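Local structure of serine rich repeat protein-1 (Srr-1) (Streptococcus agalactiae NEM316, 4RMB) at residues Y35-S40 / V121-V126; S46-L51 / V113-Q118. The protein is a bacterial surface adhesin whose domain captured here binds keratin 4, consistent with a role in attaching the streptococcus to host cells. All coordinates share one frame; numbering follows the deposited sequence.

Contact 1 (Y35-S40 / V121-V126); sequences YTIIGS and VLYSTV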
ATOM      1  N   TYR B  35      19.632  -1.336   6.240  1.00 11.88           N
ATOM      2  CA  TYR B  35      18.752  -0.957   7.337  1.00 10.90           C
ATOM      3  C   TYR B  35      17.360  -0.716   6.798  1.00 10.95           C
ATOM      4  O   TYR B  35      17.169  -0.508   5.599  1.00 10.70           O
ATOM      5  CB  TYR B  35      19.181   0.378   7.957  1.00 11.08           C
ATOM      6  CG  TYR B  35      20.250   0.335   9.012  1.00 12.67           C
ATOM      7  CD1 TYR B  35      21.588   0.143   8.675  1.00 16.70           C
ATOM      8  CD2 TYR B  35      19.923   0.521  10.352  1.00 17.10           C
ATOM      9  CE1 TYR B  35      22.577   0.143   9.657  1.00 19.71           C
ATOM     10  CE2 TYR B  35      20.897   0.520  11.337  1.00 18.83           C
ATOM     11  CZ  TYR B  35      22.222   0.335  10.982  1.00 18.58           C
ATOM     12  OH  TYR B  35      23.185   0.372  11.965  1.00 23.29           O
ATOM     13  N   THR B  36      16.383  -0.748   7.694  1.00  9.25           N
ATOM     14  CA  THR B  36      15.029  -0.389   7.311  1.00  9.40           C
ATOM     15  C   THR B  36      14.609   0.663   8.312  1.00 10.08           C
ATOM     16  O   THR B  36      14.704   0.459   9.525  1.00 10.26           O
ATOM     17  CB  THR B  36      14.036  -1.567   7.346  1.00  9.23           C
ATOM     18  OG1 THR B  36      14.159  -2.309   6.128  1.00 13.49           O
ATOM     19  CG2 THR B  36      12.590  -1.052   7.469  1.00 10.88           C
ATOM     20  N   ILE B  37      14.186   1.810   7.800  1.00  9.98           N
ATOM     21  CA  ILE B  37      13.729   2.892   8.647  1.00 11.50           C
ATOM     22  C   ILE B  37      12.258   3.084   8.319  1.00 11.33           C
ATOM     23  O   ILE B  37      11.876   3.105   7.147  1.00  9.97           O
ATOM     24  CB  ILE B  37      14.510   4.187   8.361  1.00 13.16           C
ATOM     25  CG1 ILE B  37      15.983   3.984   8.747  1.00 18.32           C
ATOM     26  CG2 ILE B  37      13.891   5.351   9.118  1.00 14.54           C
ATOM     27  CD1 ILE B  37      16.872   5.157   8.439  1.00 22.98           C
ATOM     28  N   ILE B  38      11.442   3.198   9.361  1.00 10.97           N
ATOM     29  CA  ILE B  38      10.009   3.382   9.207  1.00 11.67           C
ATOM     30  C   ILE B  38       9.625   4.659   9.943  1.00 12.05           C
ATOM     31  O   ILE B  38       9.947   4.825  11.118  1.00 14.29           O
ATOM     32  CB  ILE B  38       9.247   2.177   9.800  1.00 10.55           C
ATOM     33  CG1 ILE B  38       9.471   0.945   8.920  1.00 11.51           C
ATOM     34  CG2 ILE B  38       7.753   2.507   9.945  1.00 11.22           C
ATOM     35  CD1 ILE B  38       9.122  -0.364   9.589  1.00 13.26           C
ATOM     36  N   GLY B  39       8.957   5.572   9.245  1.00 12.37           N
ATOM     37  CA  GLY B  39       8.564   6.829   9.864  1.00 14.27           C
ATOM     38  C   GLY B  39       7.364   7.430   9.160  1.00 17.14           C
ATOM     39  O   GLY B  39       6.673   6.735   8.426  1.00 14.82           O
ATOM     40  N   SER B  40       7.098   8.711   9.387  1.00 21.12           N
ATOM     41  CA  SER B  40       5.964   9.350   8.730  1.00 26.48           C
ATOM     42  C   SER B  40       6.380  10.644   8.044  1.00 31.27           C
ATOM     43  O   SER B  40       7.538  11.051   8.119  1.00 31.57           O
ATOM     44  CB  SER B  40       4.843   9.615   9.740  1.00 27.63           C
ATOM     45  OG  SER B  40       5.328  10.312  10.867  1.00 28.42           O
ATOM     46  N   VAL B 121       0.551   9.434   6.453  1.00 19.77           N
ATOM     47  CA  VAL B 121       1.369   8.652   5.545  1.00 17.17           C
ATOM     48  C   VAL B 121       2.632   8.150   6.224  1.00 15.22           C
ATOM     49  O   VAL B 121       3.381   8.917   6.832  1.00 17.04           O
ATOM     50  CB  VAL B 121       1.769   9.473   4.306  1.00 18.59           C
ATOM     51  CG1 VAL B 121       2.588   8.616   3.348  1.00 18.86           C
ATOM     52  CG2 VAL B 121       0.519  10.003   3.612  1.00 19.42           C
ATOM     53  N   LEU B 122       2.850   6.848   6.131  1.00 14.12           N
ATOM     54  CA  LEU B 122       4.038   6.244   6.712  1.00 14.52           C
ATOM     55  C   LEU B 122       4.982   5.901   5.566  1.00 13.88           C
ATOM     56  O   LEU B 122       4.572   5.835   4.407  1.00 14.56           O
ATOM     57  CB  LEU B 122       3.664   4.964   7.459  1.00 15.83           C
ATOM     58  CG  LEU B 122       2.794   5.179   8.699  1.00 19.12           C
ATOM     59  CD1 LEU B 122       2.264   3.851   9.216  1.00 22.28           C
ATOM     60  CD2 LEU B 122       3.625   5.889   9.760  1.00 21.39           C
ATOM     61  N   TYR B 123       6.254   5.708   5.884  1.00 12.19           N
ATOM     62  CA  TYR B 123       7.209   5.314   4.859  1.00 11.71           C
ATOM     63  C   TYR B 123       8.110   4.238   5.437  1.00 10.26           C
ATOM     64  O   TYR B 123       8.247   4.120   6.654  1.00 11.09           O
ATOM     65  CB  TYR B 123       8.054   6.509   4.382  1.00 13.66           C
ATOM     66  CG  TYR B 123       9.125   6.985   5.347  1.00 15.46           C
ATOM     67  CD1 TYR B 123      10.324   6.281   5.501  1.00 15.97           C
ATOM     68  CD2 TYR B 123       8.943   8.144   6.096  1.00 16.58           C
ATOM     69  CE1 TYR B 123      11.311   6.722   6.377  1.00 16.46           C
ATOM     70  CE2 TYR B 123       9.925   8.597   6.977  1.00 17.77           C
ATOM     71  CZ  TYR B 123      11.105   7.879   7.111  1.00 18.28           C
ATOM     72  OH  TYR B 123      12.071   8.310   7.984  1.00 19.32           O
ATOM     73  N   SER B 124       8.689   3.440   4.549  1.00 12.17           N
ATOM     74  CA  SER B 124       9.611   2.379   4.924  1.00 11.30           C
ATOM     75  C   SER B 124      10.764   2.427   3.934  1.00 12.29           C
ATOM     76  O   SER B 124      10.576   2.766   2.766  1.00 11.62           O
ATOM     77  CB  SER B 124       8.945   1.003   4.836  1.00 12.67           C
ATOM     78  OG  SER B 124       7.916   0.853   5.791  1.00 14.48           O
ATOM     79  N   THR B 125      11.962   2.102   4.393  1.00 12.35           N
ATOM     80  CA  THR B 125      13.100   2.097   3.483  1.00 11.38           C
ATOM     81  C   THR B 125      13.876   0.797   3.586  1.00 11.94           C
ATOM     82  O   THR B 125      13.661  -0.014   4.484  1.00 11.21           O
ATOM     83  CB  THR B 125      14.154   3.185   3.835  1.00 10.89           C
ATOM     84  OG1 THR B 125      14.832   2.805   5.042  1.00 11.86           O
ATOM     85  CG2 THR B 125      13.519   4.550   4.020  1.00 14.40           C
ATOM     86  N   VAL B 126      14.752   0.603   2.613  1.00 10.74           N
ATOM     87  CA  VAL B 126      15.733  -0.471   2.640  1.00 10.63           C
ATOM     88  C   VAL B 126      16.850   0.465   2.220  1.00 10.43           C
ATOM     89  O   VAL B 126      16.960   0.831   1.053  1.00 10.76           O
ATOM     90  CB  VAL B 126      15.528  -1.567   1.595  1.00 10.00           C
ATOM     91  CG1 VAL B 126      16.767  -2.463   1.570  1.00 13.03           C
ATOM     92  CG2 VAL B 126      14.325  -2.421   1.985  1.00 12.72           C
TER

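Contact 2 (S46-L51 / V113-Q118); sequences SPVNLL and VKIPKQ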
ATOM      1  N   SER B  46      -0.155  15.561   9.518  1.00 30.62           N
ATOM      2  CA  SER B  46       0.427  15.358  10.833  1.00 28.78           C
ATOM      3  C   SER B  46       1.164  14.030  10.908  1.00 28.64           C
ATOM      4  O   SER B  46       0.781  13.033  10.290  1.00 27.63           O
ATOM      5  CB  SER B  46      -0.671  15.418  11.928  1.00 30.38           C
ATOM      6  N   PRO B  47       2.271  14.016  11.639  1.00 25.21           N
ATOM      7  CA  PRO B  47       3.045  12.788  11.782  1.00 25.55           C
ATOM      8  C   PRO B  47       2.267  11.693  12.505  1.00 25.50           C
ATOM      9  O   PRO B  47       1.414  11.986  13.341  1.00 24.86           O
ATOM     10  CB  PRO B  47       4.258  13.240  12.587  1.00 26.54           C
ATOM     11  CG  PRO B  47       3.815  14.417  13.272  1.00 26.24           C
ATOM     12  CD  PRO B  47       2.973  15.135  12.276  1.00 26.09           C
ATOM     13  N   VAL B  48       2.543  10.435  12.166  1.00 23.29           N
ATOM     14  CA  VAL B  48       1.880   9.303  12.805  1.00 22.54           C
ATOM     15  C   VAL B  48       2.666   8.980  14.069  1.00 21.33           C
ATOM     16  O   VAL B  48       3.895   8.899  14.045  1.00 20.91           O
ATOM     17  CB  VAL B  48       1.862   8.070  11.870  1.00 22.87           C
ATOM     18  CG1 VAL B  48       1.159   6.905  12.545  1.00 23.59           C
ATOM     19  CG2 VAL B  48       1.172   8.425  10.566  1.00 23.89           C
ATOM     20  N   ASN B  49       1.950   8.818  15.174  1.00 20.18           N
ATOM     21  CA  ASN B  49       2.567   8.520  16.455  1.00 20.02           C
ATOM     22  C   ASN B  49       2.923   7.040  16.532  1.00 18.73           C
ATOM     23  O   ASN B  49       2.059   6.182  16.346  1.00 18.08           O
ATOM     24  CB  ASN B  49       1.594   8.897  17.570  1.00 23.22           C
ATOM     25  CG  ASN B  49       2.174   8.687  18.944  1.00 23.36           C
ATOM     26  OD1 ASN B  49       3.370   8.440  19.093  1.00 25.69           O
ATOM     27  ND2 ASN B  49       1.327   8.795  19.965  1.00 25.94           N
ATOM     28  N   LEU B  50       4.195   6.743  16.791  1.00 17.95           N
ATOM     29  CA  LEU B  50       4.644   5.354  16.878  1.00 17.55           C
ATOM     30  C   LEU B  50       5.040   4.945  18.288  1.00 17.76           C
ATOM     31  O   LEU B  50       5.530   3.838  18.499  1.00 17.01           O
ATOM     32  CB  LEU B  50       5.843   5.119  15.950  1.00 16.26           C
ATOM     33  CG  LEU B  50       5.642   5.451  14.474  1.00 15.95           C
ATOM     34  CD1 LEU B  50       6.946   5.213  13.724  1.00 16.20           C
ATOM     35  CD2 LEU B  50       4.524   4.596  13.894  1.00 14.83           C
ATOM     36  N   LEU B  51       4.825   5.829  19.254  1.00 18.17           N
ATOM     37  CA  LEU B  51       5.194   5.544  20.636  1.00 20.94           C
ATOM     38  C   LEU B  51       4.565   4.294  21.234  1.00 20.76           C
ATOM     39  O   LEU B  51       5.175   3.639  22.077  1.00 21.28           O
ATOM     40  CB  LEU B  51       4.863   6.742  21.528  1.00 24.08           C
ATOM     41  CG  LEU B  51       5.789   7.952  21.419  1.00 26.47           C
ATOM     42  CD1 LEU B  51       5.215   9.106  22.232  1.00 27.06           C
ATOM     43  CD2 LEU B  51       7.181   7.580  21.921  1.00 27.96           C
ATOM     44  N   VAL B 113       4.173  -3.497  12.116  1.00 13.01           N
ATOM     45  CA  VAL B 113       4.078  -2.397  13.067  1.00 13.62           C
ATOM     46  C   VAL B 113       2.601  -2.138  13.342  1.00 14.04           C
ATOM     47  O   VAL B 113       1.902  -1.545  12.519  1.00 12.21           O
ATOM     48  CB  VAL B 113       4.736  -1.115  12.498  1.00 13.50           C
ATOM     49  CG1 VAL B 113       4.635   0.029  13.501  1.00 15.50           C
ATOM     50  CG2 VAL B 113       6.195  -1.384  12.180  1.00 15.59           C
ATOM     51  N   LYS B 114       2.124  -2.601  14.495  1.00 14.48           N
ATOM     52  CA  LYS B 114       0.722  -2.425  14.862  1.00 16.74           C
ATOM     53  C   LYS B 114       0.542  -1.151  15.674  1.00 16.64           C
ATOM     54  O   LYS B 114       1.149  -0.982  16.733  1.00 17.41           O
ATOM     55  CB  LYS B 114       0.227  -3.636  15.663  1.00 17.70           C
ATOM     56  CG  LYS B 114      -1.238  -3.545  16.087  1.00 21.73           C
ATOM     57  CD  LYS B 114      -1.609  -4.681  17.042  1.00 24.66           C
ATOM     58  CE  LYS B 114      -1.750  -6.015  16.330  1.00 27.94           C
ATOM     59  NZ  LYS B 114      -3.025  -6.109  15.557  1.00 31.93           N
ATOM     60  N   ILE B 115      -0.304  -0.260  15.175  1.00 16.80           N
ATOM     61  CA  ILE B 115      -0.540   1.009  15.840  1.00 18.06           C
ATOM     62  C   ILE B 115      -2.013   1.366  15.898  1.00 19.13           C
ATOM     63  O   ILE B 115      -2.842   0.753  15.228  1.00 19.28           O
ATOM     64  CB  ILE B 115       0.187   2.155  15.105  1.00 21.22           C
ATOM     65  CG1 ILE B 115      -0.270   2.189  13.643  1.00 22.47           C
ATOM     66  CG2 ILE B 115       1.703   1.970  15.197  1.00 20.02           C
ATOM     67  CD1 ILE B 115       0.292   3.349  12.840  1.00 24.26           C
ATOM     68  N   PRO B 116      -2.358   2.362  16.723  1.00 21.48           N
ATOM     69  CA  PRO B 116      -3.757   2.772  16.823  1.00 23.28           C
ATOM     70  C   PRO B 116      -4.154   3.295  15.448  1.00 23.39           C
ATOM     71  O   PRO B 116      -3.355   3.961  14.789  1.00 23.62           O
ATOM     72  CB  PRO B 116      -3.709   3.884  17.865  1.00 23.37           C
ATOM     73  CG  PRO B 116      -2.576   3.472  18.746  1.00 23.66           C
ATOM     74  CD  PRO B 116      -1.536   3.030  17.747  1.00 22.66           C
ATOM     75  N   LYS B 117      -5.369   2.983  15.008  1.00 25.72           N
ATOM     76  CA  LYS B 117      -5.848   3.436  13.705  1.00 27.46           C
ATOM     77  C   LYS B 117      -5.647   4.943  13.547  1.00 27.17           C
ATOM     78  O   LYS B 117      -6.231   5.735  14.283  1.00 27.19           O
ATOM     79  CB  LYS B 117      -7.330   3.088  13.543  1.00 29.66           C
ATOM     80  CG  LYS B 117      -7.607   1.596  13.419  1.00 31.86           C
ATOM     81  CD  LYS B 117      -9.095   1.320  13.211  1.00 34.21           C
ATOM     82  CE  LYS B 117      -9.370  -0.175  13.086  1.00 34.05           C
ATOM     83  NZ  LYS B 117     -10.839  -0.478  12.960  1.00 35.45           N
ATOM     84  N   GLN B 118      -4.818   5.334  12.586  1.00 27.34           N
ATOM     85  CA  GLN B 118      -4.538   6.748  12.349  1.00 26.72           C
ATOM     86  C   GLN B 118      -4.515   7.089  10.869  1.00 27.53           C
ATOM     87  O   GLN B 118      -4.272   6.228  10.024  1.00 27.04           O
ATOM     88  CB  GLN B 118      -3.171   7.130  12.925  1.00 25.80           C
ATOM     89  CG  GLN B 118      -3.046   7.016  14.426  1.00 25.41           C
ATOM     90  CD  GLN B 118      -1.626   7.232  14.894  1.00 23.30           C
ATOM     91  OE1 GLN B 118      -1.097   8.344  14.839  1.00 21.36           O
ATOM     92  NE2 GLN B 118      -0.991   6.158  15.351  1.00 22.77           N
TER

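Contact 1 (Y35-S40 / V121-V126)
Two backbone bonds between G39 and Y123 join the strands: Y123 N gives to G39 O at 2.8 Å, and G39 N gives to Y123 O at 3.1 Å. Nearer Y35 the pairing passes partly to side chains. I37 N donates to T125 OG1 at 3.0 Å, a hydroxyl also bonded to S127, while the return bond from T125 N to I37 O is weak, bent to 130°. T36 OG1 donates to T125 O in the carbonyl plane and is also hydrogen-bonded to W98 NE1. The strands are antiparallel, neighbouring inner strands of one sheet of a variant DEv-IgG fold; G39 faces Y123 in a hydrogen-bonded pair, flanked by the non-hydrogen-bonded pairs I38-S124 and S40-L122. Y123 CG sits between its own N and carbonyl carbon (chi1 74°), which lays the ring over the glycine backbone: G39 CA makes a CH-pi contact 4.0 Å from the Y123 ring centroid, and S40 O lies at the ring edge. I37 stands alongside, its CG2 4.0 Å from Y123 CE1; Q131 bonds the phenol oxygen and K136 makes a cation-pi contact with the Y123 ring. On the other face, I38 CG1 packs on S124 OG, which Y14 and T16 hold, and L122 CD2 meets S40 CB.

Contact 2 (S46-L51 / V113-Q118)
A primary amide bridges a loop to the turn that follows the end of strand 108-116: Q118, just beyond that strand, reaches across to the backbone of N49 in the irregular segment 46-51. Its two amide atoms serve one residue. Q118 OE1 accepts from N49 N at 3.1 Å, in the carbonyl plane and on a lone pair, and Q118 NE2 gives a nearly straight bond (174°) to N49 O at 3.2 Å. The glutamine thus reads both the N-H and the C=O of N49, much as a neighbouring strand would, though the loop itself is not a strand. NE2 has a second acceptor, P116 O, 3.3 Å from Q118 NE2 and likewise close to the amide plane; with both acceptors near that plane, the rotation of the amide is fixed and its oxygen and nitrogen are told apart. From CG outward the Q118 chain is extended, carrying the amide to the loop, and Q118 N is itself bonded by E12 of strand 11-18.

In this variant of the DEv-IgG fold the loop runs between strands 35-40 and 54-60, which belong to different sheets, and here it lies against the end of strand 108-116. V48 points toward the 113-118 segment, its CG1 anti to the backbone N (chi1 -180°); that methyl sits 3.5 Å from Q118 OE1 and 3.7 Å from I115 CD1, meeting both the amide and the buried isoleucine. Further along, L50 CD2 touches I115 CG2 at 4.1 Å, the two side chains crossing at a slant, while L50 also packs on I94. On the exposed side of the loop N49 OD1 accepts from L51 N, closing an Asx turn, with the donor well above the carbonyl plane.

From the N terminus, the chain runs through strand 35-40, one half of contact 1, and then enters the loop holding 46-51. Strand 54-60 and the following strands intervene before strand 108-116 brings 113-118 back to that loop, closing contact 2. A short turn leads into strand 120-127, whose 121-126 closes contact 1, so contact 2 is nested within the larger loop. Contact 1 joins adjacent strands inside one sheet; contact 2 ties the loop leaving that sheet to a strand of the sheet that holds 54-60 and 108-116. Their centres lie about 13 Å apart, but they touch: S40 OG probably bonds V48 N, and L122 CD2 packs on V48 CB.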